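Local coordinates for isomaltodextranase (Arthrobacter globiformis, PDB 5AWO), which hydrolyses the alpha-1,6-glucosidic linkages of dextran, releasing successive isomaltose units from the non-reducing ends of the chains, at residues V142-V148 with S177-Y182. Residues are numbered along the deposited sequence.
Sequences VLGRPDV and SGAKEY
Two consecutive beta turns, type II over Val142-Arg145 and type I over Arg145-Val148, fold residues 142-148 into a tight loop against the N-terminal turn of helix 179-192. Backbone hydrogen bonds from Arg145 N to Val142 O (2.8 Å), Val148 N to Arg145 O (2.9 Å) and Val142 N to Val148 O (2.8 Å) close it; Gly144 supplies the positive phi of the first turn. Val142 CA lies 5.6 Å from Tyr182 CA and Val148 CA 6.0 Å from Gly178 CA. Arg145, curled through an mmm rotamer, spends four of its five guanidinium N-H groups on acceptors near the guanidinium plane: NE on Asp147 OD1 (3.0 Å), NH2 on Asp147 OD2 (2.8 Å) and Ser177 OG (3.0 Å), and NH1 on Glu181 OE2 (3.0 Å). Asp147, at chi1 p, thus presents both carboxylate oxygens in a bidentate salt bridge. Beside this polar cluster, two buried valines point toward the helix turn, short branched side chains fitting closely against backbone: Val142 CG1 meets Glu181 CB (3.6 Å) and Tyr182 CB (4.2 Å), Val148 CG1 Ser177 O (3.3 Å). At N-cap Gly178 (phi 95°, psi -10°), a CB would jam against Ser177 O and clash with Val148 CG1, hence glycine; its O accepts Tyr182 N (3.0 Å). Tyr182 OH hydrogen-bonds to Trp129 O. Away from the catalytic residues, this salt-bridge network at a helix N-terminus joins the long excursion after barrel strand 120-124 to the helix preceding strand 197-200 in the GH27 TIM barrel.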
# COMPACT_ATOMS: atom_id res chain seq x y z
N VAL A 142 26.31 5.27 20.32
CA VAL A 142 25.46 4.38 19.52
C VAL A 142 25.19 3.08 20.29
O VAL A 142 26.11 2.51 20.90
CB VAL A 142 26.12 4.10 18.15
CG1 VAL A 142 25.38 3.00 17.39
CG2 VAL A 142 26.17 5.38 17.33
N LEU A 143 23.94 2.61 20.25
CA LEU A 143 23.54 1.33 20.83
C LEU A 143 24.46 0.21 20.35
O LEU A 143 24.62 0.00 19.15
CB LEU A 143 22.12 1.00 20.40
CG LEU A 143 21.56 -0.25 21.06
CD1 LEU A 143 21.39 -0.11 22.56
CD2 LEU A 143 20.24 -0.63 20.40
N GLY A 144 25.09 -0.48 21.30
CA GLY A 144 26.02 -1.57 21.00
C GLY A 144 27.37 -1.13 20.44
O GLY A 144 28.21 -1.99 20.11
N ARG A 145 27.60 0.18 20.34
CA ARG A 145 28.83 0.74 19.78
C ARG A 145 29.28 1.91 20.65
O ARG A 145 29.22 3.08 20.22
CB ARG A 145 28.64 1.15 18.32
CG ARG A 145 28.44 -0.01 17.35
CD ARG A 145 29.65 -0.90 17.23
NE ARG A 145 30.82 -0.14 16.81
CZ ARG A 145 31.19 0.06 15.55
NH1 ARG A 145 30.50 -0.44 14.52
NH2 ARG A 145 32.28 0.77 15.30
N PRO A 146 29.76 1.60 21.87
CA PRO A 146 30.22 2.66 22.80
C PRO A 146 31.40 3.46 22.26
O PRO A 146 31.68 4.54 22.77
CB PRO A 146 30.57 1.87 24.07
CG PRO A 146 30.93 0.52 23.55
CD PRO A 146 29.92 0.26 22.46
N ASP A 147 32.05 2.94 21.22
CA ASP A 147 33.12 3.64 20.53
C ASP A 147 32.65 4.77 19.60
O ASP A 147 33.48 5.51 19.07
CB ASP A 147 33.99 2.65 19.76
CG ASP A 147 33.20 1.86 18.70
OD1 ASP A 147 32.06 1.43 18.99
OD2 ASP A 147 33.74 1.62 17.59
N VAL A 148 31.35 4.85 19.32
CA VAL A 148 30.82 5.86 18.40
C VAL A 148 29.90 6.81 19.17
O VAL A 148 28.81 6.42 19.59
CB VAL A 148 30.07 5.24 17.23
CG1 VAL A 148 29.61 6.31 16.23
CG2 VAL A 148 30.93 4.21 16.51
N SER A 177 31.13 5.13 10.66
CA SER A 177 31.07 3.95 11.51
C SER A 177 29.97 4.13 12.55
O SER A 177 29.82 5.21 13.12
CB SER A 177 32.41 3.72 12.22
OG SER A 177 32.46 2.43 12.78
N GLY A 178 29.21 3.07 12.78
CA GLY A 178 28.12 3.10 13.75
C GLY A 178 26.75 3.42 13.15
O GLY A 178 25.75 3.27 13.84
N ALA A 179 26.72 3.82 11.88
CA ALA A 179 25.45 4.27 11.27
C ALA A 179 24.41 3.16 11.24
O ALA A 179 23.25 3.40 11.61
CB ALA A 179 25.70 4.80 9.89
N LYS A 180 24.79 1.98 10.80
CA LYS A 180 23.82 0.88 10.73
C LYS A 180 23.23 0.57 12.10
O LYS A 180 22.02 0.39 12.26
CB LYS A 180 24.42 -0.38 10.10
CG LYS A 180 23.44 -1.54 9.91
CD LYS A 180 24.07 -2.72 9.15
CE LYS A 180 23.11 -3.90 8.96
NZ LYS A 180 23.73 -4.92 8.05
N GLU A 181 24.10 0.46 13.10
CA GLU A 181 23.65 0.15 14.44
C GLU A 181 22.70 1.23 14.96
O GLU A 181 21.74 0.94 15.65
CB GLU A 181 24.87 -0.00 15.39
CG GLU A 181 25.73 -1.24 15.12
CD GLU A 181 26.89 -1.00 14.19
OE1 GLU A 181 26.89 -0.04 13.38
OE2 GLU A 181 27.87 -1.84 14.25
N TYR A 182 23.00 2.48 14.66
CA TYR A 182 22.13 3.60 15.07
C TYR A 182 20.75 3.48 14.40
O TYR A 182 19.74 3.47 15.10
CB TYR A 182 22.77 4.93 14.72
CG TYR A 182 21.86 6.09 14.99
CD1 TYR A 182 21.82 6.70 16.24
CD2 TYR A 182 21.03 6.59 14.00
CE1 TYR A 182 20.98 7.79 16.49
CE2 TYR A 182 20.19 7.68 14.24
CZ TYR A 182 20.16 8.26 15.48
OH TYR A 182 19.36 9.37 15.74